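Local coordinates for protein toxin coregulated pilin (Vibrio cholerae, PDB 3HRV) that forms the major subunit of the toxin-coregulated pilus, a type IV pilus essential for bacterial aggregation and for subsequent colonization of the host small intestine, at residues A30-S35 with K78-G83; N34-A39 with M86-F91; D149-A154 with N171-E176; T115-V120 with E176-G181. All coordinates share one frame; numbering follows the deposited sequence.

Contact 1: residues A30-S35 with K78-G83; sequences AQNLNS and KNPFTG
Asn32 reaches from the N-terminal helix of the type IV pilin fold to the backbone of Lys78, in the loop that follows helix 74-77 and leads toward strand 87-93. The evidence is one hydrogen bond: Asn32 ND2 donates to Lys78 O at 2.9 Å, with an N-H...O angle of 149°. The acceptor lies close to the amide plane of Asn32, 12° out of it, although the N-H...O angle shows that the bond is bent. Seen from the carbonyl, the amide nitrogen is tilted by 19° from the plane. Beyond this bond, the CG corner of the Pro80 ring comes to 4.0 Å from Asn32 ND2, a loose van der Waals approach that flanks the amide nitrogen. Asn32 is buried, and its CB already points at the loop; CG stands anti to the carbonyl carbon, which carries the amide across the gap. The side chain of Lys78 turns off in another direction, so this residue contributes chiefly its carbonyl.

In the next shell the loop is shaped by its own bonds. The CA-CB bond of Asn79 points away from the helix, and its ND2 is bonded to Gly106 O on strand 100-108. Phe81 leaves the 30-35 segment aside and packs a turn earlier on the same helix, against Met26 and Ala29. Asn79 O receives both Thr82 N and Gly83 N, which curls the chain back after Pro80. The side-chain oxygen of Asn79 closes an Asx turn: Phe81 N donates to Asn79 OD1 at 2.8 Å.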
loop_
_atom_site.group_PDB
_atom_site.type_symbol
_atom_site.label_atom_id
_atom_site.label_comp_id
_atom_site.label_asym_id
_atom_site.label_seq_id
_atom_site.Cartn_x
_atom_site.Cartn_y
_atom_site.Cartn_z
ATOM N N ALA A 30 -3.089 10.909 0.987
ATOM C CA ALA A 30 -1.686 11.086 1.339
ATOM C C ALA A 30 -1.515 11.288 2.842
ATOM O O ALA A 30 -0.623 10.704 3.461
ATOM C CB ALA A 30 -1.103 12.272 0.579
ATOM N N GLN A 31 -2.377 12.111 3.431
ATOM C CA GLN A 31 -2.308 12.376 4.861
ATOM C C GLN A 31 -2.633 11.115 5.653
ATOM O O GLN A 31 -1.959 10.791 6.631
ATOM C CB GLN A 31 -3.289 13.484 5.242
ATOM C CG GLN A 31 -3.000 14.824 4.598
ATOM C CD GLN A 31 -4.112 15.826 4.838
ATOM O OE1 GLN A 31 -5.094 15.527 5.517
ATOM N NE2 GLN A 31 -3.965 17.020 4.277
ATOM N N ASN A 32 -3.671 10.403 5.227
ATOM C CA ASN A 32 -4.082 9.187 5.911
ATOM C C ASN A 32 -3.024 8.093 5.842
ATOM O O ASN A 32 -2.718 7.461 6.851
ATOM C CB ASN A 32 -5.398 8.669 5.329
ATOM C CG ASN A 32 -6.574 9.562 5.667
ATOM O OD1 ASN A 32 -6.421 10.593 6.324
ATOM N ND2 ASN A 32 -7.758 9.169 5.218
ATOM N N LEU A 33 -2.471 7.871 4.655
ATOM C CA LEU A 33 -1.443 6.852 4.491
ATOM C C LEU A 33 -0.250 7.160 5.384
ATOM O O LEU A 33 0.337 6.257 5.978
ATOM C CB LEU A 33 -1.000 6.766 3.029
ATOM C CG LEU A 33 -1.976 6.021 2.115
ATOM C CD1 LEU A 33 -1.650 6.311 0.659
ATOM C CD2 LEU A 33 -1.896 4.523 2.399
ATOM N N ASN A 34 0.102 8.435 5.489
ATOM C CA ASN A 34 1.229 8.829 6.327
ATOM C C ASN A 34 0.934 8.543 7.795
ATOM O O ASN A 34 1.741 7.929 8.495
ATOM C CB ASN A 34 1.535 10.317 6.150
ATOM C CG ASN A 34 3.001 10.634 6.358
ATOM O OD1 ASN A 34 3.840 9.734 6.402
ATOM N ND2 ASN A 34 3.318 11.917 6.495
ATOM N N SER A 35 -0.231 8.987 8.257
ATOM C CA SER A 35 -0.630 8.790 9.644
ATOM C C SER A 35 -0.672 7.314 10.019
ATOM O O SER A 35 -0.201 6.918 11.084
ATOM C CB SER A 35 -2.005 9.416 9.887
ATOM O OG SER A 35 -1.966 10.822 9.717
ATOM N N LYS A 78 -9.613 5.988 6.977
ATOM C CA LYS A 78 -10.484 5.852 5.822
ATOM C C LYS A 78 -9.836 5.964 4.452
ATOM O O LYS A 78 -8.871 6.703 4.244
ATOM C CB LYS A 78 -11.616 6.878 5.902
ATOM C CG LYS A 78 -12.576 6.659 7.054
ATOM C CD LYS A 78 -14.007 6.527 6.557
ATOM C CE LYS A 78 -15.002 6.780 7.675
ATOM N NZ LYS A 78 -15.467 8.193 7.693
ATOM N N ASN A 79 -10.385 5.191 3.522
ATOM C CA ASN A 79 -9.965 5.209 2.135
ATOM C C ASN A 79 -10.886 6.299 1.588
ATOM O O ASN A 79 -12.096 6.105 1.503
ATOM C CB ASN A 79 -10.287 3.869 1.476
ATOM C CG ASN A 79 -10.006 3.864 -0.013
ATOM O OD1 ASN A 79 -10.083 4.897 -0.678
ATOM N ND2 ASN A 79 -9.697 2.689 -0.550
ATOM N N PRO A 80 -10.304 7.379 0.964
ATOM C CA PRO A 80 -11.189 8.524 0.729
ATOM C C PRO A 80 -12.100 8.393 -0.488
ATOM O O PRO A 80 -13.127 9.067 -0.571
ATOM C CB PRO A 80 -10.212 9.691 0.582
ATOM C CG PRO A 80 -9.026 9.255 1.383
ATOM C CD PRO A 80 -8.897 7.809 0.985
ATOM N N PHE A 81 -11.509 7.209 -1.273
ATOM C CA PHE A 81 -12.171 6.834 -2.516
ATOM C C PHE A 81 -13.397 5.869 -2.343
ATOM O O PHE A 81 -14.173 5.668 -3.280
ATOM C CB PHE A 81 -11.135 6.294 -3.504
ATOM C CG PHE A 81 -9.915 7.161 -3.630
ATOM C CD1 PHE A 81 -8.770 6.882 -2.891
ATOM C CD2 PHE A 81 -9.921 8.278 -4.459
ATOM C CE1 PHE A 81 -7.646 7.702 -2.973
ATOM C CE2 PHE A 81 -8.802 9.107 -4.549
ATOM C CZ PHE A 81 -7.661 8.817 -3.803
ATOM N N THR A 82 -13.419 5.199 -1.207
ATOM C CA THR A 82 -14.483 4.226 -0.983
ATOM C C THR A 82 -15.325 4.584 0.232
ATOM O O THR A 82 -16.467 4.153 0.349
ATOM C CB THR A 82 -13.922 2.816 -0.754
ATOM O OG1 THR A 82 -13.171 2.801 0.465
ATOM C CG2 THR A 82 -13.025 2.397 -1.912
ATOM N N GLY A 83 -14.758 5.359 1.148
ATOM C CA GLY A 83 -15.495 5.732 2.339
ATOM C C GLY A 83 -15.397 4.670 3.418
ATOM O O GLY A 83 -15.975 4.812 4.495
#

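Contact 2: residues N34-A39 with M86-F91; sequences NSVQIA and MGIFSF
Met86, just ahead of strand 87-93, brings its terminal methyl against Val36 of the helix: Met86 CE lies 3.9 Å from Val36 CG2. The two side chains run past each other in opposite directions. The thioether is extended as far as SD and then bends at its last torsion (chi3 -79°), which turns CE toward the valine branch. Gly87 follows as the first strand residue, pairing through its backbone with Thr104 of strand 100-108.

Ile88 makes the tighter meeting. Its CD1 approaches Val36 CG1 to 3.5 Å, the two side chains pointing at one another tip to tip, and Ile88 CG1 stands behind at 4.2 Å from the same Val36 CG1. Val36 thus divides its work: CG1, anti to the backbone N (chi1 173°), meets Ile88, while CG2, beside that N, meets Met86. No hydrogen bond crosses between the segments, and all three touching residues are buried. This is the helix-on-sheet core of the type IV pilin fold, in which the N-terminal helix lies against an antiparallel sheet, here near one edge strand, 87-93. Leu66 of helix 56-68 touches both Val36 and Ile88, so a second helix enters the same cluster.

Farther along, Phe89 and Phe91 hold the strand to its neighbour by backbone bonds to Ala102 and Ala100. Between them Ser90 OG is hydrogen-bonded to Pro51 O.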
loop_
_atom_site.group_PDB
_atom_site.type_symbol
_atom_site.label_atom_id
_atom_site.label_comp_id
_atom_site.label_asym_id
_atom_site.label_seq_id
_atom_site.Cartn_x
_atom_site.Cartn_y
_atom_site.Cartn_z
ATOM N N ASN A 34 0.102 8.435 5.489
ATOM C CA ASN A 34 1.229 8.829 6.327
ATOM C C ASN A 34 0.934 8.543 7.795
ATOM O O ASN A 34 1.741 7.929 8.495
ATOM C CB ASN A 34 1.535 10.317 6.150
ATOM C CG ASN A 34 3.001 10.634 6.358
ATOM O OD1 ASN A 34 3.840 9.734 6.402
ATOM N ND2 ASN A 34 3.318 11.917 6.495
ATOM N N SER A 35 -0.231 8.987 8.257
ATOM C CA SER A 35 -0.630 8.790 9.644
ATOM C C SER A 35 -0.672 7.314 10.019
ATOM O O SER A 35 -0.201 6.918 11.084
ATOM C CB SER A 35 -2.005 9.416 9.887
ATOM O OG SER A 35 -1.966 10.822 9.717
ATOM N N VAL A 36 -1.233 6.500 9.133
ATOM C CA VAL A 36 -1.349 5.073 9.386
ATOM C C VAL A 36 -0.003 4.346 9.380
ATOM O O VAL A 36 0.269 3.549 10.277
ATOM C CB VAL A 36 -2.306 4.415 8.358
ATOM C CG1 VAL A 36 -2.291 2.896 8.511
ATOM C CG2 VAL A 36 -3.719 4.949 8.563
ATOM N N GLN A 37 0.848 4.631 8.399
ATOM C CA GLN A 37 2.137 3.944 8.352
ATOM C C GLN A 37 3.015 4.335 9.542
ATOM O O GLN A 37 3.745 3.506 10.075
ATOM C CB GLN A 37 2.850 4.212 7.019
ATOM C CG GLN A 37 3.265 5.649 6.786
ATOM C CD GLN A 37 4.690 5.915 7.231
ATOM O OE1 GLN A 37 5.528 5.014 7.236
ATOM N NE2 GLN A 37 4.969 7.158 7.614
ATOM N N ILE A 38 2.923 5.589 9.977
ATOM C CA ILE A 38 3.701 6.046 11.126
ATOM C C ILE A 38 3.214 5.317 12.379
ATOM O O ILE A 38 4.012 4.850 13.192
ATOM C CB ILE A 38 3.556 7.574 11.325
ATOM C CG1 ILE A 38 4.287 8.311 10.201
ATOM C CG2 ILE A 38 4.100 7.983 12.689
ATOM C CD1 ILE A 38 4.123 9.819 10.245
ATOM N N ALA A 39 1.898 5.212 12.533
ATOM C CA ALA A 39 1.341 4.523 13.688
ATOM C C ALA A 39 1.790 3.063 13.700
ATOM O O ALA A 39 2.118 2.514 14.753
ATOM C CB ALA A 39 -0.184 4.605 13.667
ATOM N N MET A 86 -9.168 1.565 5.053
ATOM C CA MET A 86 -8.137 1.002 4.204
ATOM C C MET A 86 -7.785 -0.259 4.973
ATOM O O MET A 86 -8.116 -0.401 6.183
ATOM C CB MET A 86 -6.916 1.921 4.131
ATOM C CG MET A 86 -7.193 3.284 3.518
ATOM S SD MET A 86 -5.713 4.315 3.417
ATOM C CE MET A 86 -5.582 4.902 5.107
ATOM N N GLY A 87 -7.265 -1.265 4.290
ATOM C CA GLY A 87 -6.899 -2.473 4.996
ATOM C C GLY A 87 -5.423 -2.416 5.328
ATOM O O GLY A 87 -4.663 -1.721 4.656
ATOM N N ILE A 88 -5.019 -3.113 6.383
ATOM C CA ILE A 88 -3.611 -3.162 6.750
ATOM C C ILE A 88 -3.250 -4.632 6.877
ATOM O O ILE A 88 -3.761 -5.330 7.754
ATOM C CB ILE A 88 -3.324 -2.450 8.090
ATOM C CG1 ILE A 88 -3.774 -0.987 8.009
ATOM C CG2 ILE A 88 -1.825 -2.513 8.399
ATOM C CD1 ILE A 88 -3.638 -0.237 9.317
ATOM N N PHE A 89 -2.392 -5.096 5.973
ATOM C CA PHE A 89 -1.950 -6.484 5.960
ATOM C C PHE A 89 -0.528 -6.618 6.466
ATOM O O PHE A 89 0.345 -5.830 6.110
ATOM C CB PHE A 89 -1.955 -7.061 4.541
ATOM C CG PHE A 89 -3.304 -7.470 4.035
ATOM C CD1 PHE A 89 -4.111 -6.567 3.351
ATOM C CD2 PHE A 89 -3.751 -8.775 4.206
ATOM C CE1 PHE A 89 -5.346 -6.964 2.838
ATOM C CE2 PHE A 89 -4.982 -9.181 3.699
ATOM C CZ PHE A 89 -5.780 -8.275 3.013
ATOM N N SER A 90 -0.294 -7.626 7.294
ATOM C CA SER A 90 1.051 -7.890 7.762
ATOM C C SER A 90 1.513 -8.982 6.802
ATOM O O SER A 90 0.750 -9.900 6.499
ATOM C CB SER A 90 1.029 -8.424 9.194
ATOM O OG SER A 90 0.813 -7.377 10.121
ATOM N N PHE A 91 2.729 -8.871 6.280
ATOM C CA PHE A 91 3.212 -9.901 5.369
ATOM C C PHE A 91 4.693 -10.198 5.578
ATOM O O PHE A 91 5.373 -9.511 6.336
ATOM C CB PHE A 91 2.862 -9.552 3.901
ATOM C CG PHE A 91 3.607 -8.380 3.322
ATOM C CD1 PHE A 91 4.398 -8.551 2.187
ATOM C CD2 PHE A 91 3.467 -7.098 3.847
ATOM C CE1 PHE A 91 5.033 -7.471 1.581
ATOM C CE2 PHE A 91 4.101 -6.009 3.245
ATOM C CZ PHE A 91 4.886 -6.197 2.109
#

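Contact 3: residues D149-A154 with N171-E176; sequences DAATGA and NITHVE
Within the disulfide-bounded D-region of the pilin, the turn carrying Ala150 packs against the imidazole of His174 in the first turn of helix 172-177. Ala150 CB sits 3.6 Å from the ring centroid and 12° off the ring normal, the geometry of a CH-pi contact over the face. On the opposite face lies Asn171 CG, offset toward the rim, so the imidazole is held between a methyl and an amide. Ala151 N approaches the ring obliquely, 3.6 Å from His174 CD2. CG of His174 is anti to the carbonyl carbon (chi1 -71°), bringing the ring up to the turn. Its ND1 is hydrogen-bonded to the backbone N of Asn168; since that group can only donate, ND1 acts as the acceptor.

Alongside, Thr173 CG2 rests 4.0 Å from Ala151 O, a peripheral touch. No direct hydrogen bond joins the segments. Instead one water donates to both carbonyls, 2.7 Å to Ala150 O and 2.9 Å to His174 O, bridging backbone to backbone. The chain then turns at Gly153, whose positive phi of 64° favours glycine.

Asn171 has a second role besides covering the ring: its OD1 accepts from Thr173 N at 2.9 Å and from His174 N at 3.3 Å. Both bonds are weak, yet together they are the signature of an asparagine N-cap.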
loop_
_atom_site.group_PDB
_atom_site.type_symbol
_atom_site.label_atom_id
_atom_site.label_comp_id
_atom_site.label_asym_id
_atom_site.label_seq_id
_atom_site.Cartn_x
_atom_site.Cartn_y
_atom_site.Cartn_z
ATOM N N ASP A 149 9.316 -4.665 -10.982
ATOM C CA ASP A 149 9.458 -4.482 -12.421
ATOM C C ASP A 149 8.409 -3.455 -12.831
ATOM O O ASP A 149 7.352 -3.798 -13.362
ATOM C CB ASP A 149 9.221 -5.790 -13.177
ATOM C CG ASP A 149 9.667 -5.708 -14.628
ATOM O OD1 ASP A 149 9.849 -4.576 -15.127
ATOM O OD2 ASP A 149 9.830 -6.767 -15.269
ATOM N N ALA A 150 8.712 -2.190 -12.564
ATOM C CA ALA A 150 7.802 -1.098 -12.877
ATOM C C ALA A 150 7.466 -1.005 -14.360
ATOM O O ALA A 150 6.482 -0.375 -14.737
ATOM C CB ALA A 150 8.391 0.219 -12.392
ATOM N N ALA A 151 8.276 -1.634 -15.204
ATOM C CA ALA A 151 8.026 -1.596 -16.640
ATOM C C ALA A 151 6.698 -2.270 -16.980
ATOM O O ALA A 151 6.077 -1.956 -17.995
ATOM C CB ALA A 151 9.167 -2.271 -17.392
ATOM N N THR A 152 6.264 -3.196 -16.127
ATOM C CA THR A 152 5.006 -3.901 -16.348
ATOM C C THR A 152 3.826 -3.086 -15.823
ATOM O O THR A 152 2.679 -3.317 -16.211
ATOM C CB THR A 152 4.997 -5.273 -15.644
ATOM O OG1 THR A 152 5.047 -5.085 -14.225
ATOM C CG2 THR A 152 6.193 -6.107 -16.087
ATOM N N GLY A 153 4.118 -2.140 -14.935
ATOM C CA GLY A 153 3.077 -1.297 -14.367
ATOM C C GLY A 153 2.067 -2.064 -13.531
ATOM O O GLY A 153 1.019 -1.530 -13.166
ATOM N N ALA A 154 2.386 -3.315 -13.220
ATOM C CA ALA A 154 1.500 -4.167 -12.436
ATOM C C ALA A 154 2.301 -4.988 -11.433
ATOM O O ALA A 154 3.494 -5.237 -11.631
ATOM C CB ALA A 154 0.720 -5.094 -13.363
ATOM N N ASN A 171 11.329 7.363 -16.824
ATOM C CA ASN A 171 11.190 6.273 -17.781
ATOM C C ASN A 171 9.762 6.330 -18.325
ATOM O O ASN A 171 8.812 5.996 -17.620
ATOM C CB ASN A 171 11.432 4.932 -17.080
ATOM C CG ASN A 171 11.473 3.765 -18.046
ATOM O OD1 ASN A 171 10.635 3.654 -18.938
ATOM N ND2 ASN A 171 12.446 2.878 -17.863
ATOM N N ILE A 172 9.646 6.770 -19.640
ATOM C CA ILE A 172 8.298 6.877 -20.192
ATOM C C ILE A 172 7.539 5.553 -20.165
ATOM O O ILE A 172 6.318 5.538 -20.008
ATOM C CB ILE A 172 8.324 7.409 -21.648
ATOM C CG1 ILE A 172 6.928 7.880 -22.057
ATOM C CG2 ILE A 172 8.800 6.320 -22.598
ATOM C CD1 ILE A 172 6.379 9.006 -21.201
ATOM N N THR A 173 8.196 4.446 -20.214
ATOM C CA THR A 173 7.533 3.147 -20.170
ATOM C C THR A 173 6.860 2.960 -18.812
ATOM O O THR A 173 5.715 2.513 -18.736
ATOM C CB THR A 173 8.534 1.998 -20.396
ATOM O OG1 THR A 173 9.207 2.189 -21.647
ATOM C CG2 THR A 173 7.808 0.662 -20.424
ATOM N N HIS A 174 7.577 3.306 -17.747
ATOM C CA HIS A 174 7.032 3.188 -16.396
ATOM C C HIS A 174 5.804 4.080 -16.260
ATOM O O HIS A 174 4.777 3.665 -15.723
ATOM C CB HIS A 174 8.068 3.613 -15.344
ATOM C CG HIS A 174 9.210 2.659 -15.182
ATOM N ND1 HIS A 174 10.123 2.763 -14.156
ATOM C CD2 HIS A 174 9.592 1.586 -15.918
ATOM C CE1 HIS A 174 11.019 1.797 -14.265
ATOM N NE2 HIS A 174 10.718 1.069 -15.326
ATOM N N VAL A 175 5.917 5.308 -16.755
ATOM C CA VAL A 175 4.823 6.266 -16.673
ATOM C C VAL A 175 3.569 5.810 -17.407
ATOM O O VAL A 175 2.467 5.901 -16.872
ATOM C CB VAL A 175 5.244 7.642 -17.234
ATOM C CG1 VAL A 175 4.061 8.602 -17.206
ATOM C CG2 VAL A 175 6.389 8.202 -16.418
ATOM N N GLU A 176 3.768 5.317 -18.756
ATOM C CA GLU A 176 2.591 4.838 -19.468
ATOM C C GLU A 176 1.995 3.540 -18.931
ATOM O O GLU A 176 0.782 3.360 -18.965
ATOM C CB GLU A 176 2.895 4.681 -20.960
ATOM C CG GLU A 176 4.231 4.010 -21.232
ATOM C CD GLU A 176 4.376 3.548 -22.669
ATOM O OE1 GLU A 176 3.600 2.662 -23.083
ATOM O OE2 GLU A 176 5.263 4.065 -23.382
HETATM O O HOH W 1 4.790 1.546 -13.814
#

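Contact 4: residues T115-V120 with E176-G181; sequences TLVTSV and EKLCTG
Apolar contacts between Val117, Thr118 and Leu178 carry this meeting of helix 110-120 with the chain leaving helix 172-177. Leu178 forks over the helix. Its CD1 approaches Val117 CG1 head-on at 4.1 Å, while its CD2 comes to 3.7 Å from Thr118 CG2, the two side chains lying at a slant. Leu178 CG is anti to the backbone N (chi1 -180°), which projects the fork from the turn. In Thr118, chi1 of 60° sets OG1 between the backbone N and the carbonyl carbon, where it bonds to Lys114 O, and puts CG2 beside the N, facing Leu178 CD2.

Sulfur adds a looser touch, Val117 CG2 to Cys179 SG at 4.4 Å. Covalently, Cys179 is joined by a disulfide to Cys113, on the same helix as Val117.

Backbone bonds act within each segment and none crosses. Thr180 N donates to Lys177 O at 3.0 Å, closing a type II beta turn with Cys179, at phi 60°, in its third position. Ile157 of strand 155-158 touches both Val117 and Leu178.

Cohesion between the segments thus rests on apolar contact, with Val117, Leu178 and Cys179 buried and Thr118 at the exposed margin, while the Cys179-Cys113 disulfide supplies the covalent link that closes the pilin D-region.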
loop_
_atom_site.group_PDB
_atom_site.type_symbol
_atom_site.label_atom_id
_atom_site.label_comp_id
_atom_site.label_asym_id
_atom_site.label_seq_id
_atom_site.Cartn_x
_atom_site.Cartn_y
_atom_site.Cartn_z
ATOM N N THR A 115 -2.307 8.558 -10.168
ATOM C CA THR A 115 -2.102 9.756 -9.376
ATOM C C THR A 115 -1.690 9.455 -7.941
ATOM O O THR A 115 -0.777 10.084 -7.406
ATOM C CB THR A 115 -3.375 10.610 -9.376
ATOM O OG1 THR A 115 -3.688 10.983 -10.724
ATOM C CG2 THR A 115 -3.180 11.866 -8.541
ATOM N N LEU A 116 -2.356 8.491 -7.318
ATOM C CA LEU A 116 -2.039 8.142 -5.941
ATOM C C LEU A 116 -0.634 7.562 -5.808
ATOM O O LEU A 116 0.139 7.971 -4.944
ATOM C CB LEU A 116 -3.064 7.144 -5.399
ATOM C CG LEU A 116 -2.856 6.756 -3.933
ATOM C CD1 LEU A 116 -3.023 7.988 -3.053
ATOM C CD2 LEU A 116 -3.854 5.687 -3.540
ATOM N N VAL A 117 -0.302 6.603 -6.664
ATOM C CA VAL A 117 1.017 5.988 -6.613
ATOM C C VAL A 117 2.134 7.017 -6.753
ATOM O O VAL A 117 3.120 6.974 -6.016
ATOM C CB VAL A 117 1.175 4.925 -7.721
ATOM C CG1 VAL A 117 2.624 4.458 -7.801
ATOM C CG2 VAL A 117 0.267 3.745 -7.434
ATOM N N THR A 118 1.982 7.947 -7.688
ATOM C CA THR A 118 3.022 8.945 -7.905
ATOM C C THR A 118 3.009 10.097 -6.906
ATOM O O THR A 118 3.973 10.856 -6.822
ATOM C CB THR A 118 2.959 9.514 -9.342
ATOM O OG1 THR A 118 1.686 10.125 -9.564
ATOM C CG2 THR A 118 3.158 8.401 -10.363
ATOM N N SER A 119 1.931 10.225 -6.141
ATOM C CA SER A 119 1.848 11.302 -5.163
ATOM C C SER A 119 2.299 10.884 -3.765
ATOM O O SER A 119 2.746 11.722 -2.983
ATOM C CB SER A 119 0.421 11.856 -5.101
ATOM O OG SER A 119 0.198 12.565 -3.897
ATOM N N VAL A 120 2.195 9.597 -3.447
ATOM C CA VAL A 120 2.592 9.126 -2.120
ATOM C C VAL A 120 3.647 8.024 -2.160
ATOM O O VAL A 120 4.165 7.612 -1.121
ATOM C CB VAL A 120 1.371 8.598 -1.326
ATOM C CG1 VAL A 120 0.281 9.658 -1.282
ATOM C CG2 VAL A 120 0.846 7.319 -1.953
ATOM N N GLU A 176 3.768 5.317 -18.756
ATOM C CA GLU A 176 2.591 4.838 -19.468
ATOM C C GLU A 176 1.995 3.540 -18.931
ATOM O O GLU A 176 0.782 3.360 -18.965
ATOM C CB GLU A 176 2.895 4.681 -20.960
ATOM C CG GLU A 176 4.231 4.010 -21.232
ATOM C CD GLU A 176 4.376 3.548 -22.669
ATOM O OE1 GLU A 176 3.600 2.662 -23.083
ATOM O OE2 GLU A 176 5.263 4.065 -23.382
ATOM N N LYS A 177 2.816 2.619 -18.498
ATOM C CA LYS A 177 2.324 1.309 -18.076
ATOM C C LYS A 177 1.765 1.274 -16.659
ATOM O O LYS A 177 1.088 0.320 -16.286
ATOM C CB LYS A 177 3.436 0.266 -18.202
ATOM C CG LYS A 177 3.877 0.003 -19.633
ATOM C CD LYS A 177 2.814 -0.744 -20.420
ATOM C CE LYS A 177 2.679 -2.175 -19.936
ATOM N NZ LYS A 177 3.967 -2.913 -20.055
ATOM N N LEU A 178 2.037 2.310 -15.875
ATOM C CA LEU A 178 1.560 2.363 -14.494
ATOM C C LEU A 178 0.061 2.099 -14.378
ATOM O O LEU A 178 -0.756 2.764 -15.022
ATOM C CB LEU A 178 1.884 3.723 -13.874
ATOM C CG LEU A 178 1.453 3.935 -12.421
ATOM C CD1 LEU A 178 2.080 2.878 -11.517
ATOM C CD2 LEU A 178 1.871 5.329 -11.987
ATOM N N CYS A 179 -0.288 1.128 -13.540
ATOM C CA CYS A 179 -1.679 0.754 -13.306
ATOM C C CYS A 179 -2.411 0.296 -14.562
ATOM O O CYS A 179 -3.618 0.482 -14.682
ATOM C CB CYS A 179 -2.439 1.921 -12.685
ATOM S SG CYS A 179 -1.741 2.562 -11.131
ATOM N N THR A 180 -1.686 -0.312 -15.493
ATOM C CA THR A 180 -2.315 -0.790 -16.717
ATOM C C THR A 180 -3.270 -1.925 -16.384
ATOM O O THR A 180 -3.032 -2.691 -15.445
ATOM C CB THR A 180 -1.272 -1.309 -17.732
ATOM O OG1 THR A 180 -1.948 -1.814 -18.888
ATOM C CG2 THR A 180 -0.425 -2.425 -17.122
ATOM N N GLY A 181 -4.362 -2.026 -17.134
ATOM C CA GLY A 181 -5.295 -3.104 -16.881
ATOM C C GLY A 181 -6.749 -2.732 -16.694
ATOM O O GLY A 181 -7.260 -1.789 -17.304
#

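In the fold
From the N terminus, helix 24-44 opens contacts 1 and 2, which share Asn34 and Ser35. Contact 1 closes a largely helical connection of 42 residues at the loop 78-83. Contact 2 closes one of 46 at strand 87-93, so their spans are staggered. Leu33 and Ala30 also meet Val120, linking contact 1 to contact 4. In series after these, contact 4 joins helix 110-120 to the chain leaving the C-terminal end of helix 172-177. Contact 3 falls within that span, tying the loop 149-154 to the same short helix; a probable hydrogen bond from Lys177 NZ to Ala151 O connects the two. Contacts 2 and 3 lie on opposite sides of the chain's centre.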